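PDB 6EZ3: Cyclo(L-leucyl-L-leucyl) synthase from Staphylococcus haemolyticus, which catalyses the ATP-independent formation of cyclo(L-leucyl-L-leucyl) from two molecules of leucyl-tRNA(Leu), and can also incorporate other nonpolar residues such as phenylalanine and methionine. Local coordinates for residues I27-S32 and Q148-N153; K141-A146 and Y167-V172. All coordinates share one frame; numbering follows the deposited sequence.

From the N terminus, the chain passes through strand 22-26 into the loop 27-32, which carries the probable nucleophile Ser28. Interaction 1 closes a long, mainly helical loop of 115 residues by bringing 148-153, at the end of helix 133-149, against that segment. Interaction 2 begins inside this loop at 141-146 and ends beyond it at 167-172 on helix 162-175, with 20 residues between its segments, so the two contacts cross along the chain. Both use helix 133-149, and their centres lie about 13 Å apart. They meet at Tyr171, whose OH lies 3.6 Å from Lys150 NZ and 3.8 Å from Pro29 CD, so it packs on both the loop after strand 22-26 and the residue following helix 133-149.

Interaction 1. Residues I27-S32 and Q148-N153; sequences ISPFTS and QSKGKN. With SO4 (sulfate ion), chain H.
Lys150 contributes the largest share of the contact, reaching across the 27-32 loop oblique to Pro29 and about perpendicular to Phe30. With CG beside its own backbone N and the chain bent at chi2 (120°), CE comes within 3.3 Å of Pro29 O and packs on the CG and CD of the proline ring. Lys150 CG also sits at the edge of the Phe30 ring, 4.0 Å from Phe30 CB. Lys152 runs past the next peptide: its CD is 3.2 Å from Phe30 O, and a bend at chi4 (-64°) takes NZ to 3.5 Å from Ser32 CB. Between the lysines, Thr31 CG2 faces Ser149 O at 3.9 Å. This loop follows strand 22-26 of the Rossmann-like sheet and holds Ser28, the nucleophile by similarity; its partner is the C-terminal end of helix 133-149, where Lys150 leaves helical geometry and Gly151 centres an inverse gamma turn. Ser149 OG, anti to its backbone N, donates a 2.8 Å hydrogen bond to O4 of a sulfate ion, probably from the crystallisation liquor. Further out, Glu83 OE2 accepts from Phe30 N, Gln87 NE2 bonds to Ser28 O, and Ser28 OG is hydrogen-bonded to Tyr195 OH.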
loop_
_atom_site.group_PDB
_atom_site.type_symbol
_atom_site.label_atom_id
_atom_site.label_comp_id
_atom_site.label_asym_id
_atom_site.label_seq_id
_atom_site.Cartn_x
_atom_site.Cartn_y
_atom_site.Cartn_z
ATOM N N ILE A 27 0.772 0.072 -6.005
ATOM C CA ILE A 27 0.653 -0.999 -6.997
ATOM C C ILE A 27 0.722 -2.361 -6.265
ATOM O O ILE A 27 1.536 -2.543 -5.368
ATOM C CB ILE A 27 1.640 -0.808 -8.162
ATOM C CG1 ILE A 27 1.202 0.420 -8.998
ATOM C CG2 ILE A 27 1.713 -2.061 -9.046
ATOM C CD1 ILE A 27 2.304 1.308 -9.536
ATOM N N SER A 28 -0.213 -3.255 -6.570
ATOM C CA SER A 28 -0.390 -4.546 -5.912
ATOM C C SER A 28 0.138 -5.748 -6.697
ATOM O O SER A 28 -0.035 -5.813 -7.923
ATOM C CB SER A 28 -1.858 -4.753 -5.548
ATOM O OG SER A 28 -2.205 -4.054 -4.366
ATOM N N PRO A 29 0.725 -6.755 -6.006
ATOM C CA PRO A 29 1.260 -7.909 -6.744
ATOM C C PRO A 29 0.201 -8.956 -7.066
ATOM O O PRO A 29 -0.767 -9.128 -6.318
ATOM C CB PRO A 29 2.322 -8.465 -5.796
ATOM C CG PRO A 29 1.782 -8.161 -4.436
ATOM C CD PRO A 29 0.995 -6.877 -4.554
ATOM N N PHE A 30 0.403 -9.667 -8.183
ATOM C CA PHE A 30 -0.408 -10.783 -8.649
ATOM C C PHE A 30 -1.879 -10.438 -8.884
ATOM O O PHE A 30 -2.684 -11.345 -9.080
ATOM C CB PHE A 30 -0.251 -12.001 -7.697
ATOM C CG PHE A 30 1.153 -12.237 -7.158
ATOM C CD1 PHE A 30 1.434 -12.077 -5.804
ATOM C CD2 PHE A 30 2.196 -12.604 -8.007
ATOM C CE1 PHE A 30 2.732 -12.285 -5.305
ATOM C CE2 PHE A 30 3.491 -12.815 -7.508
ATOM C CZ PHE A 30 3.752 -12.648 -6.162
ATOM N N THR A 31 -2.228 -9.146 -8.910
ATOM C CA THR A 31 -3.610 -8.714 -9.149
ATOM C C THR A 31 -3.845 -8.393 -10.610
ATOM O O THR A 31 -2.959 -7.895 -11.309
ATOM C CB THR A 31 -4.039 -7.560 -8.235
ATOM O OG1 THR A 31 -3.274 -6.399 -8.546
ATOM C CG2 THR A 31 -3.958 -7.916 -6.733
ATOM N N SER A 32 -5.054 -8.701 -11.061
ATOM C CA SER A 32 -5.529 -8.498 -12.426
ATOM C C SER A 32 -5.519 -7.013 -12.830
ATOM O O SER A 32 -5.130 -6.702 -13.965
ATOM C CB SER A 32 -6.924 -9.104 -12.600
ATOM O OG SER A 32 -7.612 -9.274 -11.367
ATOM N N GLN A 148 -7.757 -13.593 -1.155
ATOM C CA GLN A 148 -8.797 -13.718 -2.175
ATOM C C GLN A 148 -8.370 -12.989 -3.444
ATOM O O GLN A 148 -8.338 -13.613 -4.507
ATOM C CB GLN A 148 -10.153 -13.181 -1.644
ATOM C CG GLN A 148 -11.266 -13.017 -2.699
ATOM C CD GLN A 148 -11.610 -11.568 -3.031
ATOM O OE1 GLN A 148 -10.931 -10.603 -2.619
ATOM N NE2 GLN A 148 -12.691 -11.386 -3.797
ATOM N N SER A 149 -8.022 -11.683 -3.322
ATOM C CA SER A 149 -7.616 -10.797 -4.420
ATOM C C SER A 149 -6.455 -11.328 -5.282
ATOM O O SER A 149 -6.391 -11.017 -6.479
ATOM C CB SER A 149 -7.294 -9.405 -3.891
ATOM O OG SER A 149 -7.477 -8.441 -4.914
ATOM N N LYS A 150 -5.557 -12.143 -4.673
ATOM C CA LYS A 150 -4.406 -12.775 -5.328
ATOM C C LYS A 150 -4.718 -14.229 -5.797
ATOM O O LYS A 150 -3.808 -14.940 -6.234
ATOM C CB LYS A 150 -3.156 -12.692 -4.422
ATOM C CG LYS A 150 -2.453 -11.329 -4.476
ATOM C CD LYS A 150 -2.384 -10.623 -3.124
ATOM C CE LYS A 150 -1.928 -9.189 -3.225
ATOM N NZ LYS A 150 -2.414 -8.349 -2.092
ATOM N N GLY A 151 -6.005 -14.620 -5.731
ATOM C CA GLY A 151 -6.527 -15.917 -6.167
ATOM C C GLY A 151 -6.647 -16.017 -7.680
ATOM O O GLY A 151 -7.701 -15.723 -8.257
ATOM N N LYS A 152 -5.532 -16.418 -8.322
ATOM C CA LYS A 152 -5.334 -16.585 -9.769
ATOM C C LYS A 152 -4.932 -18.048 -10.100
ATOM O O LYS A 152 -5.451 -18.624 -11.070
ATOM C CB LYS A 152 -4.235 -15.621 -10.277
ATOM C CG LYS A 152 -4.592 -14.140 -10.239
ATOM C CD LYS A 152 -3.826 -13.386 -11.317
ATOM C CE LYS A 152 -4.542 -12.137 -11.767
ATOM N NZ LYS A 152 -5.845 -12.440 -12.425
ATOM N N ASN A 153 -3.994 -18.630 -9.297
ATOM C CA ASN A 153 -3.484 -20.004 -9.430
ATOM C C ASN A 153 -4.191 -20.985 -8.462
ATOM O O ASN A 153 -4.901 -20.583 -7.533
ATOM C CB ASN A 153 -1.956 -20.027 -9.219
ATOM C CG ASN A 153 -1.247 -21.285 -9.685
ATOM O OD1 ASN A 153 -1.086 -21.533 -10.886
ATOM N ND2 ASN A 153 -0.732 -22.062 -8.743
HETATM S S SO4 H . -10.185 -6.428 -6.285
HETATM O O1 SO4 H . -11.156 -5.481 -5.725
HETATM O O2 SO4 H . -10.597 -7.807 -5.975
HETATM O O3 SO4 H . -10.129 -6.267 -7.741
HETATM O O4 SO4 H . -8.865 -6.174 -5.693
#

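Interaction 2. Residues K141-A146 and Y167-V172; sequences KMSLQA and YAAQYV
Two helices of the Rossmann-like fold of the cyclodipeptide synthases, 133-149 and 162-175, meet here, and the second carries the run 171-175, which probably binds the substrate; Tyr171 and Val172 of it fall within 167-172. The axes of the short segments 141-146 and 167-172 approach to 8.4 Å and cross almost at a right angle, 96° signed. Such a steep crossing confines the contact to a small patch, in keeping with the 221 Å² buried between the segments. The crossing centres on small residues: the CA atoms of Ser143 and Ala169 are 5.2 Å apart, the nearest such pair between the segments.

Ser143 is directed at the second helix and meets it through both side-chain atoms. Its CB packs against Ala168 CB at 3.8 Å, while its OG lies 3.3 Å from Ala169 CA and next to the CB of that residue. The chi1 of -43° sets OG beside its own backbone N and anti to the carbonyl carbon. From there the hydroxyl is hydrogen-bonded to Cys139 O, one turn earlier in the same helix, and has a weak hydrogen bond to Leu165 O of helix 162-175. Ala169 N is also near the hydroxyl, but its direction is wrong for a hydrogen bond. The buried hydroxyl is thus satisfied chiefly by main-chain carbonyl oxygen, and its contact with Ala169 is one of packing.

On the Val172 side of Ser143, the apolar surface continues. Met142 contributes its CB, while the rest of its chain, bent at chi2 and chi3, leads away toward Glu200 and Leu201 of helix 200-206. Val172 has CG1 anti to its backbone N, which places CG2 beside that N and against the first helix, 4.2 Å from Met142 CB and 3.8 Å from Ser143 OG.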
loop_
_atom_site.group_PDB
_atom_site.type_symbol
_atom_site.label_atom_id
_atom_site.label_comp_id
_atom_site.label_asym_id
_atom_site.label_seq_id
_atom_site.Cartn_x
_atom_site.Cartn_y
_atom_site.Cartn_z
ATOM N N LYS A 141 -9.263 -9.701 8.683
ATOM C CA LYS A 141 -10.274 -9.486 7.643
ATOM C C LYS A 141 -9.556 -9.008 6.361
ATOM O O LYS A 141 -9.842 -9.506 5.269
ATOM C CB LYS A 141 -11.272 -8.417 8.090
ATOM C CG LYS A 141 -12.277 -8.881 9.121
ATOM C CD LYS A 141 -13.337 -7.814 9.369
ATOM C CE LYS A 141 -14.695 -8.182 8.835
ATOM N NZ LYS A 141 -15.466 -6.977 8.455
ATOM N N MET A 142 -8.594 -8.063 6.511
ATOM C CA MET A 142 -7.794 -7.529 5.403
ATOM C C MET A 142 -6.895 -8.635 4.828
ATOM O O MET A 142 -6.790 -8.753 3.610
ATOM C CB MET A 142 -6.954 -6.286 5.816
ATOM C CG MET A 142 -7.727 -5.145 6.506
ATOM S SD MET A 142 -9.103 -4.332 5.614
ATOM C CE MET A 142 -10.584 -5.108 6.470
ATOM N N SER A 143 -6.296 -9.472 5.705
ATOM C CA SER A 143 -5.457 -10.618 5.333
ATOM C C SER A 143 -6.282 -11.575 4.473
ATOM O O SER A 143 -5.797 -12.037 3.435
ATOM C CB SER A 143 -4.973 -11.368 6.575
ATOM O OG SER A 143 -4.536 -10.502 7.608
ATOM N N LEU A 144 -7.550 -11.835 4.888
ATOM C CA LEU A 144 -8.486 -12.701 4.178
ATOM C C LEU A 144 -8.793 -12.147 2.771
ATOM O O LEU A 144 -8.786 -12.908 1.803
ATOM C CB LEU A 144 -9.757 -12.854 5.014
ATOM C CG LEU A 144 -10.780 -13.965 4.721
ATOM C CD1 LEU A 144 -12.129 -13.397 4.490
ATOM C CD2 LEU A 144 -10.331 -15.000 3.677
ATOM N N GLN A 145 -9.003 -10.825 2.657
ATOM C CA GLN A 145 -9.276 -10.195 1.370
ATOM C C GLN A 145 -8.073 -10.218 0.451
ATOM O O GLN A 145 -8.220 -10.393 -0.763
ATOM C CB GLN A 145 -9.809 -8.765 1.545
ATOM C CG GLN A 145 -11.287 -8.686 1.954
ATOM C CD GLN A 145 -12.275 -9.417 1.050
ATOM O OE1 GLN A 145 -13.282 -9.976 1.520
ATOM N NE2 GLN A 145 -12.040 -9.405 -0.267
ATOM N N ALA A 146 -6.875 -10.065 1.042
ATOM C CA ALA A 146 -5.594 -10.078 0.331
ATOM C C ALA A 146 -5.370 -11.445 -0.299
ATOM O O ALA A 146 -4.947 -11.510 -1.445
ATOM C CB ALA A 146 -4.458 -9.735 1.282
ATOM N N TYR A 167 -0.620 -15.406 9.882
ATOM C CA TYR A 167 0.605 -15.413 9.087
ATOM C C TYR A 167 0.480 -14.333 8.012
ATOM O O TYR A 167 1.355 -13.476 7.921
ATOM C CB TYR A 167 0.858 -16.797 8.452
ATOM C CG TYR A 167 2.260 -16.988 7.902
ATOM C CD1 TYR A 167 2.466 -17.418 6.590
ATOM C CD2 TYR A 167 3.382 -16.765 8.699
ATOM C CE1 TYR A 167 3.755 -17.619 6.086
ATOM C CE2 TYR A 167 4.673 -16.943 8.203
ATOM C CZ TYR A 167 4.856 -17.384 6.901
ATOM O OH TYR A 167 6.142 -17.567 6.442
ATOM N N ALA A 168 -0.638 -14.347 7.241
ATOM C CA ALA A 168 -0.918 -13.387 6.172
ATOM C C ALA A 168 -1.007 -11.942 6.677
ATOM O O ALA A 168 -0.769 -11.017 5.902
ATOM C CB ALA A 168 -2.192 -13.776 5.441
ATOM N N ALA A 169 -1.305 -11.752 7.987
ATOM C CA ALA A 169 -1.418 -10.439 8.631
ATOM C C ALA A 169 -0.071 -9.713 8.732
ATOM O O ALA A 169 -0.050 -8.486 8.828
ATOM C CB ALA A 169 -2.048 -10.581 10.008
ATOM N N GLN A 170 1.044 -10.464 8.687
ATOM C CA GLN A 170 2.413 -9.920 8.754
ATOM C C GLN A 170 2.654 -8.873 7.644
ATOM O O GLN A 170 3.348 -7.883 7.883
ATOM C CB GLN A 170 3.475 -11.053 8.679
ATOM C CG GLN A 170 3.353 -12.172 9.728
ATOM C CD GLN A 170 3.666 -11.716 11.132
ATOM O OE1 GLN A 170 4.831 -11.633 11.546
ATOM N NE2 GLN A 170 2.630 -11.420 11.900
ATOM N N TYR A 171 2.047 -9.112 6.450
ATOM C CA TYR A 171 2.035 -8.270 5.251
ATOM C C TYR A 171 1.287 -6.992 5.582
ATOM O O TYR A 171 1.850 -5.923 5.427
ATOM C CB TYR A 171 1.307 -9.030 4.131
ATOM C CG TYR A 171 1.084 -8.282 2.835
ATOM C CD1 TYR A 171 -0.081 -7.545 2.622
ATOM C CD2 TYR A 171 1.961 -8.432 1.763
ATOM C CE1 TYR A 171 -0.319 -6.897 1.406
ATOM C CE2 TYR A 171 1.727 -7.803 0.538
ATOM C CZ TYR A 171 0.593 -7.021 0.364
ATOM O OH TYR A 171 0.373 -6.391 -0.854
ATOM N N VAL A 172 0.022 -7.106 6.051
ATOM C CA VAL A 172 -0.870 -6.004 6.446
ATOM C C VAL A 172 -0.132 -5.082 7.401
ATOM O O VAL A 172 -0.019 -3.886 7.121
ATOM C CB VAL A 172 -2.221 -6.494 7.050
ATOM C CG1 VAL A 172 -3.117 -5.329 7.461
ATOM C CG2 VAL A 172 -2.953 -7.416 6.092
#